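Local coordinates for protein dipeptidase (Streptococcus thermophilus, PDB 3PEB) that is the N-terminal, creatinase-like domain of a probable manganese-dependent peptidase of the M24B family, thought to hydrolyse dipeptides as part of the whole enzyme, at residues T34-D39 against V64-S69; R53-F58 against L71-F76. All blocks are in the same frame, centred on the assembly; numbering follows the deposited sequence.

Interaction 1 of 2, residues T34-D39 against V64-S69; sequences TGFDCD and VARASS. With NA (sodium ion), chain N; EDO (1,2-ethanediol), chain G; EDO (1,2-ethanediol), chain F; EDO (1,2-ethanediol), chain I.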
ATOM      1  N   THR A  34      -3.994  -8.427   5.859  1.00 31.62           N
ATOM      2  CA  THR A  34      -5.192  -7.743   6.355  1.00 31.91           C
ATOM      3  C   THR A  34      -6.457  -8.583   6.346  1.00 33.10           C
ATOM      4  O   THR A  34      -7.418  -8.221   7.006  1.00 34.00           O
ATOM      5  CB  THR A  34      -5.521  -6.455   5.529  1.00 30.44           C
ATOM      6  OG1 THR A  34      -6.006  -6.821   4.228  1.00 29.69           O
ATOM      7  CG2 THR A  34      -4.321  -5.543   5.383  1.00 28.71           C
ATOM      8  N   GLY A  35      -6.476  -9.685   5.596  1.00 33.12           N
ATOM      9  CA  GLY A  35      -7.685 -10.489   5.441  1.00 34.24           C
ATOM     10  C   GLY A  35      -8.680  -9.950   4.417  1.00 33.30           C
ATOM     11  O   GLY A  35      -9.737 -10.543   4.216  1.00 33.80           O
ATOM     12  N   PHE A  36      -8.348  -8.839   3.753  1.00 31.20           N
ATOM     13  CA  PHE A  36      -9.161  -8.322   2.651  1.00 30.58           C
ATOM     14  C   PHE A  36      -8.664  -8.901   1.327  1.00 30.16           C
ATOM     15  O   PHE A  36      -7.512  -8.691   0.937  1.00 29.17           O
ATOM     16  CB  PHE A  36      -9.107  -6.800   2.574  1.00 29.59           C
ATOM     17  CG  PHE A  36      -9.916  -6.235   1.439  1.00 28.69           C
ATOM     18  CD1 PHE A  36     -11.296  -6.384   1.411  1.00 30.85           C
ATOM     19  CD2 PHE A  36      -9.301  -5.563   0.391  1.00 28.70           C
ATOM     20  CE1 PHE A  36     -12.057  -5.865   0.365  1.00 29.98           C
ATOM     21  CE2 PHE A  36     -10.047  -5.051  -0.652  1.00 26.66           C
ATOM     22  CZ  PHE A  36     -11.422  -5.212  -0.678  1.00 28.58           C
ATOM     23  N   ASP A  37      -9.546  -9.621   0.649  1.00 31.45           N
ATOM     24  CA  ASP A  37      -9.212 -10.351  -0.568  1.00 33.04           C
ATOM     25  C   ASP A  37      -9.854  -9.664  -1.765  1.00 32.48           C
ATOM     26  O   ASP A  37     -11.082  -9.581  -1.862  1.00 32.31           O
ATOM     27  CB  ASP A  37      -9.695 -11.796  -0.443  1.00 35.74           C
ATOM     28  CG  ASP A  37      -9.199 -12.690  -1.579  1.00 41.01           C
ATOM     29  OD1 ASP A  37      -8.358 -12.242  -2.392  1.00 47.40           O
ATOM     30  OD2 ASP A  37      -9.646 -13.851  -1.650  1.00 47.51           O
ATOM     31  N   CYS A  38      -9.021  -9.155  -2.674  1.00 31.57           N
ATOM     32  CA  CYS A  38      -9.519  -8.400  -3.816  1.00 32.05           C
ATOM     33  C   CYS A  38      -8.592  -8.555  -5.020  1.00 31.63           C
ATOM     34  O   CYS A  38      -7.384  -8.353  -4.902  1.00 30.81           O
ATOM     35  CB  CYS A  38      -9.608  -6.926  -3.452  1.00 31.78           C
ATOM     36  SG  CYS A  38     -10.009  -5.791  -4.854  1.00 36.06           S
ATOM     37  N   ASP A  39      -9.159  -8.921  -6.155  1.00 31.42           N
ATOM     38  CA  ASP A  39      -8.437  -8.821  -7.430  1.00 31.28           C
ATOM     39  C   ASP A  39      -8.914  -7.539  -8.123  1.00 30.17           C
ATOM     40  O   ASP A  39     -10.050  -7.482  -8.583  1.00 30.43           O
ATOM     41  CB  ASP A  39      -8.733 -10.029  -8.309  1.00 33.36           C
ATOM     42  CG  ASP A  39      -7.913 -10.040  -9.586  1.00 35.76           C
ATOM     43  OD1 ASP A  39      -7.143  -9.075  -9.842  1.00 37.21           O
ATOM     44  OD2 ASP A  39      -8.077 -11.030 -10.334  1.00 41.75           O
ATOM     45  N   VAL A  64     -14.844  -0.146  -1.993  1.00 27.29           N
ATOM     46  CA  VAL A  64     -14.669   0.628  -0.745  1.00 27.76           C
ATOM     47  C   VAL A  64     -15.600   0.145   0.381  1.00 29.46           C
ATOM     48  O   VAL A  64     -15.144  -0.007   1.516  1.00 30.80           O
ATOM     49  CB  VAL A  64     -14.853   2.152  -0.974  1.00 27.29           C
ATOM     50  CG1 VAL A  64     -15.011   2.907   0.397  1.00 28.37           C
ATOM     51  CG2 VAL A  64     -13.687   2.718  -1.812  1.00 26.23           C
ATOM     52  N   ALA A  65     -16.880  -0.098   0.073  1.00 30.60           N
ATOM     53  CA  ALA A  65     -17.862  -0.556   1.068  1.00 33.08           C
ATOM     54  C   ALA A  65     -17.442  -1.904   1.697  1.00 33.47           C
ATOM     55  O   ALA A  65     -17.425  -2.047   2.920  1.00 34.03           O
ATOM     56  CB  ALA A  65     -19.322  -0.644   0.455  1.00 34.23           C
ATOM     57  N   ARG A  66     -17.067  -2.870   0.863  1.00 32.68           N
ATOM     58  CA  ARG A  66     -16.647  -4.182   1.362  1.00 33.15           C
ATOM     59  C   ARG A  66     -15.358  -4.089   2.183  1.00 31.36           C
ATOM     60  O   ARG A  66     -15.293  -4.663   3.278  1.00 32.11           O
ATOM     61  CB  ARG A  66     -16.503  -5.218   0.230  1.00 32.83           C
ATOM     62  CG  ARG A  66     -16.190  -6.653   0.720  1.00 34.94           C
ATOM     63  CD  ARG A  66     -16.273  -7.667  -0.425  1.00 37.45           C
ATOM     64  NE  ARG A  66     -15.239  -7.470  -1.460  1.00 35.03           N
ATOM     65  CZ  ARG A  66     -14.062  -8.097  -1.523  1.00 35.26           C
ATOM     66  NH1 ARG A  66     -13.706  -8.969  -0.582  1.00 36.11           N
ATOM     67  NH2 ARG A  66     -13.231  -7.863  -2.546  1.00 33.03           N
ATOM     68  N   ALA A  67     -14.363  -3.365   1.686  1.00 28.65           N
ATOM     69  CA  ALA A  67     -13.098  -3.220   2.397  1.00 28.80           C
ATOM     70  C   ALA A  67     -13.341  -2.560   3.754  1.00 29.52           C
ATOM     71  O   ALA A  67     -12.837  -3.025   4.752  1.00 30.22           O
ATOM     72  CB  ALA A  67     -12.081  -2.423   1.578  1.00 26.40           C
ATOM     73  N   SER A  68     -14.127  -1.487   3.766  1.00 30.17           N
ATOM     74  CA  SER A  68     -14.443  -0.761   4.985  1.00 32.00           C
ATOM     75  C   SER A  68     -15.159  -1.636   6.015  1.00 34.08           C
ATOM     76  O   SER A  68     -15.011  -1.414   7.216  1.00 34.74           O
ATOM     77  CB  SER A  68     -15.307   0.466   4.662  1.00 33.25           C
ATOM     78  OG  SER A  68     -14.595   1.328   3.786  1.00 34.46           O
ATOM     79  N   SER A  69     -15.934  -2.608   5.552  1.00 35.08           N
ATOM     80  CA  SER A  69     -16.681  -3.491   6.431  1.00 37.89           C
ATOM     81  C   SER A  69     -15.768  -4.496   7.125  1.00 38.26           C
ATOM     82  O   SER A  69     -16.152  -5.061   8.135  1.00 38.62           O
ATOM     83  CB  SER A  69     -17.786  -4.248   5.671  1.00 39.62           C
ATOM     84  OG  SER A  69     -17.219  -5.276   4.868  1.00 39.83           O
TER
HETATM   85 NA    NA N 147     -13.867   0.034   8.730  1.00 37.23          NA
HETATM   86  C1  EDO G 140     -12.695 -10.265   2.853  1.00 46.31           C
HETATM   87  O1  EDO G 140     -12.106 -10.545   1.568  1.00 42.32           O
HETATM   88  C2  EDO G 140     -14.007  -9.466   2.778  1.00 47.69           C
HETATM   89  O2  EDO G 140     -14.926  -9.988   1.819  1.00 47.69           O
HETATM   90  C1  EDO F 139      -5.681 -12.406  -3.904  1.00 73.53           C
HETATM   91  O1  EDO F 139      -5.964 -13.294  -2.819  1.00 72.76           O
HETATM   92  C2  EDO F 139      -6.143 -13.039  -5.212  1.00 74.00           C
HETATM   93  O2  EDO F 139      -7.220 -12.265  -5.742  1.00 73.51           O
HETATM   94  C1  EDO I 142     -17.698  -5.996  -3.668  1.00 73.07           C
HETATM   95  O1  EDO I 142     -16.449  -5.518  -3.163  1.00 72.06           O
HETATM   96  C2  EDO I 142     -17.744  -5.816  -5.182  1.00 73.29           C
HETATM   97  O2  EDO I 142     -19.076  -5.469  -5.562  1.00 73.56           O
HETATM   98  O   HOH W   1     -15.874   1.198   8.674  1.00 48.58           O
HETATM   99  O   HOH W   2     -13.152   1.522  10.580  1.00 47.32           O
HETATM  100  O   HOH W   3     -12.532   1.355   7.162  1.00 36.04           O
HETATM  101  O   HOH W   4     -14.788  -1.452  10.507  1.00 54.27           O
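A single backbone oxygen takes both terminal nitrogens of an arginine: D37 O accepts from R66 NH2 at 2.8 Å and from R66 NH1 at 3.0 Å. The oxygen lies in the guanidinium plane, end-on between the two nitrogens, so both bonds are bent. A bend at chi3 (66°) turns the guanidinium to this carbonyl, and the salt bridge from NH2 to E63 gives the charge a second partner. F36 CE1 stands 3.5 Å above the centre of the R66 guanidinium, the ring and guanidinium planes 31° apart. The contact lays the loop that follows helix 27-34 against helix 64-70, the crossover helix of a beta-alpha-beta unit. Buried F36 is the loop's apolar contact with the helix, and its large ring also packs on L57 and V59 of strand 56-60. Its CG lies anti to the backbone N (chi1 179°), which sends the ring to the helix, where A67 CB sits 3.8 Å from the ring centroid in a CH-pi contact. Alanine's small side chain lets F36 CE1 reach A67 CA at 3.5 Å. Just before F36, the positive phi of G35 suits glycine, and T34 OG1 accepts from F36 N in an ST turn.

Interaction 2 of 2, residues R53-F58 against L71-F76; sequences REPALF and LDFPVF. With NA (sodium ion), chain N; EDO (1,2-ethanediol), chain D.
Two backbone hydrogen bonds join L57 to 71-76: L57 N donates to P74 O at 3.0 Å, and F76 N to L57 O at 2.9 Å. Proline suits position 74, where its carbonyl is used and no N-H is needed. CA-H...O contacts, such as F58 CA to F76 O, accompany these bonds. The contact also buries P55 O, which has no hydrogen-bond partner in the model. Among the aromatic contacts, F58 turns its edge to the face of F76, with centroids 5.0 Å apart and planes at 64°. F76 has CG between its backbone N and carbonyl carbon (chi1 69°), which folds the ring back over the neighbouring strand. F73 is sandwiched: the compact ring of P55 lays CB over one face in a CH-pi contact, 4.0 Å from the centroid of F73, and L71 CB covers the opposite face. Aliphatic packing adds L57 CD2 against L71 CD1 at 3.5 Å, on the side where L57 also meets A67 of helix 64-70. L71 O and S68 O are ligands of one sodium ion. The pairing of L57 with V75 and F58 with F76 is parallel, as expected of neighbouring strands linked by a right-handed beta-alpha-beta crossover.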
ATOM      1  N   ARG A  53       2.066   5.777  11.526  1.00 26.47           N
ATOM      2  CA  ARG A  53       0.698   6.253  11.369  1.00 27.75           C
ATOM      3  C   ARG A  53      -0.158   5.017  11.087  1.00 28.07           C
ATOM      4  O   ARG A  53       0.371   3.980  10.706  1.00 27.56           O
ATOM      5  CB  ARG A  53       0.537   7.173  10.146  1.00 28.05           C
ATOM      6  CG  ARG A  53       1.428   8.380  10.054  1.00 28.77           C
ATOM      7  CD  ARG A  53       1.406   8.996   8.669  1.00 29.84           C
ATOM      8  NE  ARG A  53       2.220  10.208   8.605  1.00 29.81           N
ATOM      9  CZ  ARG A  53       1.767  11.449   8.755  1.00 33.91           C
ATOM     10  NH1 ARG A  53       0.480  11.684   8.951  1.00 35.82           N
ATOM     11  NH2 ARG A  53       2.613  12.461   8.685  1.00 34.48           N
ATOM     12  N   GLU A  54      -1.468   5.154  11.236  1.00 28.75           N
ATOM     13  CA  GLU A  54      -2.364   4.077  10.842  0.50 28.40           C
ATOM     14  C   GLU A  54      -2.252   3.837   9.334  1.00 26.97           C
ATOM     15  O   GLU A  54      -1.940   4.747   8.559  1.00 25.65           O
ATOM     16  CB  GLU A  54      -3.808   4.344  11.261  0.50 30.12           C
ATOM     17  CG  GLU A  54      -4.487   5.505  10.566  0.50 29.88           C
ATOM     18  CD  GLU A  54      -5.936   5.657  10.976  0.50 32.31           C
ATOM     19  OE1 GLU A  54      -6.505   6.725  10.715  0.50 29.91           O
ATOM     20  OE2 GLU A  54      -6.513   4.702  11.542  0.50 36.61           O
ATOM     21  N   PRO A  55      -2.473   2.604   8.922  1.00 26.30           N
ATOM     22  CA  PRO A  55      -2.449   2.347   7.486  1.00 24.88           C
ATOM     23  C   PRO A  55      -3.668   2.965   6.756  1.00 25.05           C
ATOM     24  O   PRO A  55      -4.621   3.402   7.408  1.00 23.82           O
ATOM     25  CB  PRO A  55      -2.531   0.812   7.402  1.00 26.13           C
ATOM     26  CG  PRO A  55      -2.553   0.298   8.736  1.00 27.81           C
ATOM     27  CD  PRO A  55      -2.800   1.391   9.703  1.00 26.93           C
ATOM     28  N   ALA A  56      -3.616   2.974   5.418  1.00 24.14           N
ATOM     29  CA  ALA A  56      -4.767   3.278   4.577  1.00 23.66           C
ATOM     30  C   ALA A  56      -4.751   2.361   3.373  1.00 23.69           C
ATOM     31  O   ALA A  56      -3.688   2.045   2.831  1.00 23.19           O
ATOM     32  CB  ALA A  56      -4.730   4.752   4.124  1.00 24.04           C
ATOM     33  N   LEU A  57      -5.943   1.968   2.931  1.00 23.67           N
ATOM     34  CA  LEU A  57      -6.099   1.158   1.727  1.00 23.15           C
ATOM     35  C   LEU A  57      -6.801   1.992   0.675  1.00 23.55           C
ATOM     36  O   LEU A  57      -7.816   2.620   0.953  1.00 23.83           O
ATOM     37  CB  LEU A  57      -6.955  -0.087   2.003  1.00 23.30           C
ATOM     38  CG  LEU A  57      -7.244  -1.036   0.808  1.00 24.29           C
ATOM     39  CD1 LEU A  57      -6.000  -1.738   0.307  1.00 23.06           C
ATOM     40  CD2 LEU A  57      -8.338  -2.059   1.197  1.00 25.71           C
ATOM     41  N   PHE A  58      -6.232   1.969  -0.540  1.00 22.84           N
ATOM     42  CA  PHE A  58      -6.774   2.610  -1.696  1.00 22.81           C
ATOM     43  C   PHE A  58      -7.208   1.521  -2.674  1.00 22.42           C
ATOM     44  O   PHE A  58      -6.443   0.605  -2.960  1.00 20.93           O
ATOM     45  CB  PHE A  58      -5.710   3.495  -2.363  1.00 23.03           C
ATOM     46  CG  PHE A  58      -6.196   4.216  -3.584  1.00 23.05           C
ATOM     47  CD1 PHE A  58      -7.003   5.341  -3.464  1.00 25.05           C
ATOM     48  CD2 PHE A  58      -5.855   3.770  -4.865  1.00 23.37           C
ATOM     49  CE1 PHE A  58      -7.453   6.025  -4.574  1.00 25.64           C
ATOM     50  CE2 PHE A  58      -6.288   4.438  -5.973  1.00 24.16           C
ATOM     51  CZ  PHE A  58      -7.095   5.582  -5.848  1.00 24.37           C
ATOM     52  N   LEU A  71     -12.112  -3.897   7.590  1.00 34.90           N
ATOM     53  CA  LEU A  71     -10.842  -3.300   7.998  1.00 34.11           C
ATOM     54  C   LEU A  71     -11.087  -2.192   9.007  1.00 36.33           C
ATOM     55  O   LEU A  71     -12.052  -1.436   8.901  1.00 37.26           O
ATOM     56  CB  LEU A  71     -10.088  -2.718   6.801  1.00 31.69           C
ATOM     57  CG  LEU A  71      -9.720  -3.731   5.714  1.00 29.94           C
ATOM     58  CD1 LEU A  71      -9.056  -2.990   4.534  1.00 27.32           C
ATOM     59  CD2 LEU A  71      -8.766  -4.821   6.286  1.00 31.72           C
ATOM     60  N   ASP A  72     -10.199  -2.064   9.976  1.00 37.06           N
ATOM     61  CA  ASP A  72     -10.424  -1.070  10.996  1.00 40.06           C
ATOM     62  C   ASP A  72      -9.531   0.148  10.848  1.00 38.23           C
ATOM     63  O   ASP A  72      -9.215   0.811  11.813  1.00 39.47           O
ATOM     64  CB  ASP A  72     -10.255  -1.701  12.372  1.00 42.92           C
ATOM     65  CG  ASP A  72     -11.406  -1.426  13.228  1.00 50.53           C
ATOM     66  OD1 ASP A  72     -11.224  -0.664  14.208  1.00 61.58           O
ATOM     67  OD2 ASP A  72     -12.517  -1.930  12.890  1.00 57.78           O
ATOM     68  N   PHE A  73      -9.101   0.416   9.628  1.00 34.90           N
ATOM     69  CA  PHE A  73      -8.375   1.630   9.300  1.00 33.22           C
ATOM     70  C   PHE A  73      -8.972   2.213   8.022  1.00 32.23           C
ATOM     71  O   PHE A  73      -9.812   1.563   7.388  1.00 32.34           O
ATOM     72  CB  PHE A  73      -6.874   1.354   9.169  1.00 32.02           C
ATOM     73  CG  PHE A  73      -6.525   0.223   8.237  1.00 30.38           C
ATOM     74  CD1 PHE A  73      -6.487   0.414   6.865  1.00 29.60           C
ATOM     75  CD2 PHE A  73      -6.198  -1.032   8.747  1.00 31.85           C
ATOM     76  CE1 PHE A  73      -6.167  -0.625   6.026  1.00 28.72           C
ATOM     77  CE2 PHE A  73      -5.863  -2.077   7.916  1.00 32.31           C
ATOM     78  CZ  PHE A  73      -5.853  -1.878   6.542  1.00 29.10           C
ATOM     79  N   PRO A  74      -8.581   3.448   7.660  1.00 31.42           N
ATOM     80  CA  PRO A  74      -9.251   4.135   6.560  1.00 30.70           C
ATOM     81  C   PRO A  74      -9.125   3.449   5.178  1.00 28.53           C
ATOM     82  O   PRO A  74      -8.068   2.941   4.821  1.00 26.46           O
ATOM     83  CB  PRO A  74      -8.545   5.489   6.521  1.00 31.92           C
ATOM     84  CG  PRO A  74      -8.182   5.739   7.994  1.00 32.67           C
ATOM     85  CD  PRO A  74      -7.723   4.373   8.435  1.00 31.43           C
ATOM     86  N   VAL A  75     -10.237   3.437   4.457  1.00 27.19           N
ATOM     87  CA  VAL A  75     -10.296   2.926   3.077  1.00 26.04           C
ATOM     88  C   VAL A  75     -10.794   4.095   2.222  1.00 26.68           C
ATOM     89  O   VAL A  75     -11.763   4.792   2.589  1.00 27.90           O
ATOM     90  CB  VAL A  75     -11.254   1.752   2.955  1.00 26.59           C
ATOM     91  CG1 VAL A  75     -11.327   1.281   1.484  1.00 25.52           C
ATOM     92  CG2 VAL A  75     -10.819   0.589   3.871  1.00 26.78           C
ATOM     93  N   PHE A  76     -10.142   4.321   1.084  1.00 25.95           N
ATOM     94  CA  PHE A  76     -10.604   5.304   0.138  1.00 26.26           C
ATOM     95  C   PHE A  76     -10.438   4.789  -1.284  1.00 26.24           C
ATOM     96  O   PHE A  76      -9.753   3.788  -1.506  1.00 24.15           O
ATOM     97  CB  PHE A  76      -9.996   6.691   0.341  1.00 26.75           C
ATOM     98  CG  PHE A  76      -8.517   6.818   0.028  1.00 25.43           C
ATOM     99  CD1 PHE A  76      -7.568   6.038   0.646  1.00 27.47           C
ATOM    100  CD2 PHE A  76      -8.086   7.799  -0.864  1.00 28.15           C
ATOM    101  CE1 PHE A  76      -6.211   6.203   0.362  1.00 27.05           C
ATOM    102  CE2 PHE A  76      -6.721   8.006  -1.114  1.00 28.16           C
ATOM    103  CZ  PHE A  76      -5.793   7.215  -0.522  1.00 27.09           C
TER
HETATM  104 NA    NA N 147     -13.867   0.034   8.730  1.00 37.23          NA
HETATM  105  C1  EDO D 137       0.645  16.377   8.676  1.00 66.05           C
HETATM  106  O1  EDO D 137       1.556  15.274   8.782  1.00 65.41           O
HETATM  107  C2  EDO D 137      -0.774  15.837   8.808  1.00 65.08           C
HETATM  108  O2  EDO D 137      -0.694  14.444   9.122  1.00 61.80           O
HETATM  109  O   HOH W   4     -14.788  -1.452  10.507  1.00 54.27           O
HETATM  110  O   HOH W   3     -12.532   1.355   7.162  1.00 36.04           O
HETATM  111  O   HOH W   1     -15.874   1.198   8.674  1.00 48.58           O
HETATM  112  O   HOH W   2     -13.152   1.522  10.580  1.00 47.32           O

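In the fold
From the N terminus the chain passes through helix 27-34 into the loop 34-39, the first half of interaction 1, then forms strand 46-50 and reaches 53-58, the first half of interaction 2. Helix 64-70 next closes a loop back onto 34-39, and 71-76 closes the shorter one onto 53-58, so the segments alternate and the two contacts cross. Interaction 2 joins strand 75-78, outermost in the sheet, to strand 56-60, while interaction 1 lays the earlier loop over the helix connecting those strands. The two meet through F36 and A67 packing on L57 and through T34 on L71; both contacts share one sodium ion, held where helix 64-70 gives way to 71-76.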